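Local coordinates for protein sulfate transporter 4.1, chloroplastic (Arabidopsis thaliana, PDB 7LHV) that cotransports sulfate with protons across a membrane, as a chloroplastic SLC26A/SulP transporter that may take part in regulating sulfate assimilation, at residues A[354-358]-A[359-363]; A[395-399]-A[400-404]. One frame throughout, in Å; residues are numbered along the deposited sequence.

Interaction 1: A[354-358]-A[359-363]; sequences ALAAK and NRYEL
Leu355 O takes two hydrogen bonds from Asn359, one from the backbone and one from the side chain, and so illustrates how a residue just past a helix can grip the last turn twice. Asn359 N reaches this oxygen at 2.9 Å, while Asn359 ND2 comes to the same Leu355 O at 2.7 Å from the opposite face of the carbonyl plane. The amide bond is fairly straight (156° at the hydrogen), and the oxygen lies close to the amide plane. A probable second bond from Asn359 ND2 to Asn398 OD1 would help fix the rotation of the amide. One residue farther along the helix, Ala356 O accepts from Tyr361 N at 3.3 Å, nearly straight at 170°. This six-to-one bond, with Arg360 in the left-handed region just before the donor, is the mark of a Schellman-type helix C-cap; the second bond of the classic motif is not formed, Arg360 N lying 3.8 Å from Ala357 O. The cap ends helix 330-358 of the transporter domain, and Arg360 NH1 forms a salt bridge with Asp557 in the STAS domain of the second subunit. Tyr361 CG stands between its own N and carbonyl carbon (chi1 65°), which folds the ring back over the helix. Ala356 CA meets one ring face in a CH-pi contact, 3.8 Å from the centroid and shifted toward the rim, and Ala356 CB touches Tyr361 CE2. The hydroxyl bonds to Arg145 N, and the Arg145 side chain makes a cation-pi contact with the ring. A serine here would probably leave Ala356 without the ring over it, the Arg145 side chain without its cation-pi partner, and Arg145 N without the phenolic oxygen. Farther along, Leu363 CB packs on Ala356 CB at 3.6 Å.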
ATOM      1  N   ALA A 354     -10.960   2.456  23.237  1.00 57.98           N
ATOM      2  CA  ALA A 354     -12.134   3.261  23.558  1.00 57.98           C
ATOM      3  C   ALA A 354     -12.542   3.081  25.013  1.00 57.98           C
ATOM      4  O   ALA A 354     -12.845   4.059  25.707  1.00 57.98           O
ATOM      5  CB  ALA A 354     -13.289   2.897  22.627  1.00 57.98           C
ATOM      6  N   LEU A 355     -12.542   1.836  25.499  1.00 59.59           N
ATOM      7  CA  LEU A 355     -12.897   1.592  26.893  1.00 59.59           C
ATOM      8  C   LEU A 355     -11.882   2.214  27.842  1.00 59.59           C
ATOM      9  O   LEU A 355     -12.256   2.745  28.892  1.00 59.59           O
ATOM     10  CB  LEU A 355     -13.024   0.093  27.149  1.00 59.59           C
ATOM     11  CG  LEU A 355     -14.223  -0.605  26.506  1.00 59.59           C
ATOM     12  CD1 LEU A 355     -14.128  -2.103  26.709  1.00 59.59           C
ATOM     13  CD2 LEU A 355     -15.522  -0.064  27.069  1.00 59.59           C
ATOM     14  N   ALA A 356     -10.594   2.147  27.499  1.00 60.27           N
ATOM     15  CA  ALA A 356      -9.573   2.747  28.349  1.00 60.27           C
ATOM     16  C   ALA A 356      -9.726   4.259  28.413  1.00 60.27           C
ATOM     17  O   ALA A 356      -9.573   4.862  29.481  1.00 60.27           O
ATOM     18  CB  ALA A 356      -8.181   2.371  27.848  1.00 60.27           C
ATOM     19  N   ALA A 357     -10.021   4.892  27.276  1.00 61.69           N
ATOM     20  CA  ALA A 357     -10.250   6.332  27.272  1.00 61.69           C
ATOM     21  C   ALA A 357     -11.487   6.693  28.086  1.00 61.69           C
ATOM     22  O   ALA A 357     -11.502   7.710  28.789  1.00 61.69           O
ATOM     23  CB  ALA A 357     -10.381   6.842  25.840  1.00 61.69           C
ATOM     24  N   LYS A 358     -12.537   5.874  27.999  1.00 65.28           N
ATOM     25  CA  LYS A 358     -13.744   6.140  28.776  1.00 65.28           C
ATOM     26  C   LYS A 358     -13.496   5.985  30.272  1.00 65.28           C
ATOM     27  O   LYS A 358     -14.012   6.770  31.077  1.00 65.28           O
ATOM     28  CB  LYS A 358     -14.872   5.212  28.331  1.00 65.28           C
ATOM     29  CG  LYS A 358     -15.591   5.657  27.076  1.00 65.28           C
ATOM     30  CD  LYS A 358     -16.684   4.675  26.704  1.00 65.28           C
ATOM     31  CE  LYS A 358     -17.701   4.541  27.825  1.00 65.28           C
ATOM     32  NZ  LYS A 358     -18.441   5.809  28.065  1.00 65.28           N
ATOM     33  N   ASN A 359     -12.717   4.979  30.668  1.00 68.39           N
ATOM     34  CA  ASN A 359     -12.598   4.587  32.065  1.00 68.39           C
ATOM     35  C   ASN A 359     -11.342   5.121  32.743  1.00 68.39           C
ATOM     36  O   ASN A 359     -11.014   4.672  33.846  1.00 68.39           O
ATOM     37  CB  ASN A 359     -12.653   3.065  32.185  1.00 68.39           C
ATOM     38  CG  ASN A 359     -14.028   2.511  31.886  1.00 68.39           C
ATOM     39  OD1 ASN A 359     -14.917   2.533  32.735  1.00 68.39           O
ATOM     40  ND2 ASN A 359     -14.213   2.012  30.672  1.00 68.39           N
ATOM     41  N   ARG A 360     -10.628   6.050  32.107  1.00 74.55           N
ATOM     42  CA  ARG A 360      -9.560   6.813  32.752  1.00 74.55           C
ATOM     43  C   ARG A 360      -8.401   5.919  33.196  1.00 74.55           C
ATOM     44  O   ARG A 360      -8.012   5.894  34.365  1.00 74.55           O
ATOM     45  CB  ARG A 360     -10.114   7.608  33.939  1.00 74.55           C
ATOM     46  CG  ARG A 360     -11.075   8.722  33.573  1.00 74.55           C
ATOM     47  CD  ARG A 360     -11.530   9.454  34.824  1.00 74.55           C
ATOM     48  NE  ARG A 360     -12.524  10.481  34.541  1.00 74.55           N
ATOM     49  CZ  ARG A 360     -12.234  11.737  34.235  1.00 74.55           C
ATOM     50  NH1 ARG A 360     -10.983  12.164  34.184  1.00 74.55           N
ATOM     51  NH2 ARG A 360     -13.224  12.588  33.983  1.00 74.55           N
ATOM     52  N   TYR A 361      -7.844   5.179  32.239  1.00 65.86           N
ATOM     53  CA  TYR A 361      -6.610   4.448  32.489  1.00 65.86           C
ATOM     54  C   TYR A 361      -5.846   4.300  31.181  1.00 65.86           C
ATOM     55  O   TYR A 361      -6.411   4.414  30.091  1.00 65.86           O
ATOM     56  CB  TYR A 361      -6.870   3.083  33.147  1.00 65.86           C
ATOM     57  CG  TYR A 361      -7.637   2.087  32.306  1.00 65.86           C
ATOM     58  CD1 TYR A 361      -9.023   2.051  32.331  1.00 65.86           C
ATOM     59  CD2 TYR A 361      -6.976   1.165  31.509  1.00 65.86           C
ATOM     60  CE1 TYR A 361      -9.726   1.140  31.573  1.00 65.86           C
ATOM     61  CE2 TYR A 361      -7.671   0.251  30.746  1.00 65.86           C
ATOM     62  CZ  TYR A 361      -9.046   0.243  30.784  1.00 65.86           C
ATOM     63  OH  TYR A 361      -9.746  -0.666  30.027  1.00 65.86           O
ATOM     64  N   GLU A 362      -4.544   4.060  31.308  1.00 70.30           N
ATOM     65  CA  GLU A 362      -3.663   3.984  30.150  1.00 70.30           C
ATOM     66  C   GLU A 362      -3.754   2.624  29.479  1.00 70.30           C
ATOM     67  O   GLU A 362      -3.961   1.600  30.136  1.00 70.30           O
ATOM     68  CB  GLU A 362      -2.216   4.252  30.562  1.00 70.30           C
ATOM     69  CG  GLU A 362      -1.969   5.628  31.145  1.00 70.30           C
ATOM     70  CD  GLU A 362      -0.633   6.199  30.719  1.00 70.30           C
ATOM     71  OE1 GLU A 362      -0.056   6.996  31.485  1.00 70.30           O
ATOM     72  OE2 GLU A 362      -0.161   5.852  29.616  1.00 70.30           O
ATOM     73  N   LEU A 363      -3.582   2.617  28.160  1.00 63.21           N
ATOM     74  CA  LEU A 363      -3.555   1.383  27.392  1.00 63.21           C
ATOM     75  C   LEU A 363      -2.760   1.623  26.119  1.00 63.21           C
ATOM     76  O   LEU A 363      -2.855   2.694  25.514  1.00 63.21           O
ATOM     77  CB  LEU A 363      -4.971   0.897  27.063  1.00 63.21           C
ATOM     78  CG  LEU A 363      -5.146  -0.494  26.454  1.00 63.21           C
ATOM     79  CD1 LEU A 363      -6.456  -1.082  26.920  1.00 63.21           C
ATOM     80  CD2 LEU A 363      -5.118  -0.439  24.938  1.00 63.21           C
TER

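Interaction 2: A[395-399]-A[400-404]; sequences AVNNE and SEAKT
Ser400 carries OG opposite its own carbonyl carbon and beside its backbone N (chi1 -59°), a setting that turns the hydroxyl back along the helix to Val396 O. The hydroxyl donates to that oxygen; the modelled separation of Ser400 OG and Val396 O, 2.5 Å, is doubtfully short, but the direction is clear, and Ser400 N adds a weak bond to the same acceptor. What follows is a Schellman motif closing helix 391-399 in the transporter domain, with Glu401 as its left-handed residue. Its inner bond runs from Glu401 N to Asn398 O at 3.2 Å. That donor stands well above the carbonyl plane, 57° out of it. The outer, six-to-one bond from Ala402 N to Asn397 O is weak at 3.3 Å, and Asn397 O takes a further weak bond from Ser400 N. The turn after the left-handed Glu401 brings Ala402 CB onto Asn397. There the methyl, Ala402 CB, lies 3.3 Å from Asn397 O and also meets the side-chain amide, with OD1 the nearest of its atoms. The amide is buried, its nitrogen satisfied by Gln146 O, while Ala101 and Val105 of helix 91-119 pack against the same side chain and Ser407 of helix 406-426 touches both Asn397 and Ala402. On the exposed side, Glu401 bends at chi2 (-67°), and its carboxylate meets the ammonium group of Lys403 two residues on in a salt bridge whose hydrogen bond is weak. The loop then passes to Asp98 of helix 91-119, whose OD1 accepts from Lys403 N and whose OD2 is hydrogen-bonded to Thr404 OG1, the same oxygen that weakly caps Leu406 N.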
ATOM      1  N   ALA A 395     -19.275  -4.195  25.896  1.00 63.67           N
ATOM      2  CA  ALA A 395     -20.224  -3.159  26.286  1.00 63.67           C
ATOM      3  C   ALA A 395     -20.971  -3.563  27.549  1.00 63.67           C
ATOM      4  O   ALA A 395     -20.925  -2.854  28.561  1.00 63.67           O
ATOM      5  CB  ALA A 395     -21.200  -2.883  25.144  1.00 63.67           C
ATOM      6  N   VAL A 396     -21.585  -4.751  27.535  1.00 64.39           N
ATOM      7  CA  VAL A 396     -22.365  -5.208  28.684  1.00 64.39           C
ATOM      8  C   VAL A 396     -21.513  -5.193  29.947  1.00 64.39           C
ATOM      9  O   VAL A 396     -21.993  -4.861  31.037  1.00 64.39           O
ATOM     10  CB  VAL A 396     -22.950  -6.603  28.405  1.00 64.39           C
ATOM     11  CG1 VAL A 396     -23.461  -7.238  29.683  1.00 64.39           C
ATOM     12  CG2 VAL A 396     -24.061  -6.504  27.380  1.00 64.39           C
ATOM     13  N   ASN A 397     -20.233  -5.533  29.815  1.00 66.28           N
ATOM     14  CA  ASN A 397     -19.296  -5.363  30.918  1.00 66.28           C
ATOM     15  C   ASN A 397     -19.154  -3.891  31.293  1.00 66.28           C
ATOM     16  O   ASN A 397     -19.008  -3.554  32.473  1.00 66.28           O
ATOM     17  CB  ASN A 397     -17.941  -5.954  30.533  1.00 66.28           C
ATOM     18  CG  ASN A 397     -17.203  -6.534  31.711  1.00 66.28           C
ATOM     19  OD1 ASN A 397     -17.811  -6.947  32.695  1.00 66.28           O
ATOM     20  ND2 ASN A 397     -15.882  -6.581  31.617  1.00 66.28           N
ATOM     21  N   ASN A 398     -19.179  -3.003  30.296  1.00 69.79           N
ATOM     22  CA  ASN A 398     -18.949  -1.586  30.556  1.00 69.79           C
ATOM     23  C   ASN A 398     -20.078  -0.969  31.375  1.00 69.79           C
ATOM     24  O   ASN A 398     -19.821  -0.314  32.391  1.00 69.79           O
ATOM     25  CB  ASN A 398     -18.758  -0.828  29.244  1.00 69.79           C
ATOM     26  CG  ASN A 398     -18.130   0.532  29.446  1.00 69.79           C
ATOM     27  OD1 ASN A 398     -17.057   0.648  30.035  1.00 69.79           O
ATOM     28  ND2 ASN A 398     -18.796   1.572  28.963  1.00 69.79           N
ATOM     29  N   GLU A 399     -21.338  -1.160  30.965  1.00 74.03           N
ATOM     30  CA  GLU A 399     -22.375  -0.573  31.815  1.00 74.03           C
ATOM     31  C   GLU A 399     -22.675  -1.410  33.050  1.00 74.03           C
ATOM     32  O   GLU A 399     -23.472  -0.975  33.887  1.00 74.03           O
ATOM     33  CB  GLU A 399     -23.706  -0.284  31.094  1.00 74.03           C
ATOM     34  CG  GLU A 399     -24.549  -1.467  30.645  1.00 74.03           C
ATOM     35  CD  GLU A 399     -24.146  -1.999  29.302  1.00 74.03           C
ATOM     36  OE1 GLU A 399     -23.044  -1.658  28.847  1.00 74.03           O
ATOM     37  OE2 GLU A 399     -24.940  -2.747  28.695  1.00 74.03           O
ATOM     38  N   SER A 400     -22.068  -2.584  33.193  1.00 74.50           N
ATOM     39  CA  SER A 400     -22.146  -3.319  34.449  1.00 74.50           C
ATOM     40  C   SER A 400     -21.175  -2.789  35.494  1.00 74.50           C
ATOM     41  O   SER A 400     -20.986  -3.434  36.529  1.00 74.50           O
ATOM     42  CB  SER A 400     -21.888  -4.808  34.208  1.00 74.50           C
ATOM     43  OG  SER A 400     -22.831  -5.338  33.294  1.00 74.50           O
ATOM     44  N   GLU A 401     -20.562  -1.632  35.233  1.00 79.82           N
ATOM     45  CA  GLU A 401     -19.646  -0.975  36.167  1.00 79.82           C
ATOM     46  C   GLU A 401     -18.443  -1.858  36.493  1.00 79.82           C
ATOM     47  O   GLU A 401     -17.940  -1.858  37.617  1.00 79.82           O
ATOM     48  CB  GLU A 401     -20.371  -0.554  37.447  1.00 79.82           C
ATOM     49  CG  GLU A 401     -21.433   0.512  37.243  1.00 79.82           C
ATOM     50  CD  GLU A 401     -20.852   1.843  36.817  1.00 79.82           C
ATOM     51  OE1 GLU A 401     -19.719   2.161  37.233  1.00 79.82           O
ATOM     52  OE2 GLU A 401     -21.533   2.572  36.065  1.00 79.82           O
ATOM     53  N   ALA A 402     -17.973  -2.611  35.504  1.00 75.02           N
ATOM     54  CA  ALA A 402     -16.769  -3.408  35.689  1.00 75.02           C
ATOM     55  C   ALA A 402     -15.561  -2.492  35.824  1.00 75.02           C
ATOM     56  O   ALA A 402     -15.367  -1.580  35.015  1.00 75.02           O
ATOM     57  CB  ALA A 402     -16.578  -4.370  34.520  1.00 75.02           C
ATOM     58  N   LYS A 403     -14.742  -2.739  36.843  1.00 76.88           N
ATOM     59  CA  LYS A 403     -13.614  -1.875  37.166  1.00 76.88           C
ATOM     60  C   LYS A 403     -12.270  -2.487  36.807  1.00 76.88           C
ATOM     61  O   LYS A 403     -11.441  -1.826  36.174  1.00 76.88           O
ATOM     62  CB  LYS A 403     -13.642  -1.517  38.659  1.00 76.88           C
ATOM     63  CG  LYS A 403     -14.873  -0.736  39.075  1.00 76.88           C
ATOM     64  CD  LYS A 403     -14.967   0.563  38.295  1.00 76.88           C
ATOM     65  CE  LYS A 403     -16.228   1.330  38.639  1.00 76.88           C
ATOM     66  NZ  LYS A 403     -16.352   2.570  37.824  1.00 76.88           N
ATOM     67  N   THR A 404     -12.026  -3.731  37.192  1.00 73.51           N
ATOM     68  CA  THR A 404     -10.757  -4.394  36.944  1.00 73.51           C
ATOM     69  C   THR A 404     -10.970  -5.597  36.031  1.00 73.51           C
ATOM     70  O   THR A 404     -12.072  -5.851  35.543  1.00 73.51           O
ATOM     71  CB  THR A 404     -10.101  -4.822  38.259  1.00 73.51           C
ATOM     72  OG1 THR A 404     -10.895  -5.840  38.880  1.00 73.51           O
ATOM     73  CG2 THR A 404      -9.983  -3.640  39.200  1.00 73.51           C
TER

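Following the chain from its N terminus, interaction 1 turns the chain out of helix 330-358 into the short loop before helix 365-381. Strand 388-389, which pairs with strand 149-150, then leads to helix 391-399, and interaction 2 turns its end into the loop before helix 406-426. Each contact closes its own local turn; they stand in series, neither nested nor crossed. Although separate along the chain, interactions 1 and 2 have their centres only about 12 Å apart. The Asn359 and Asn398 side chains form the junction, flanked by packing of Leu355 and Lys358 on Asn398. The ends of helices 330-358 and 391-399 are thus tied together, with Gln146 touching both contacts.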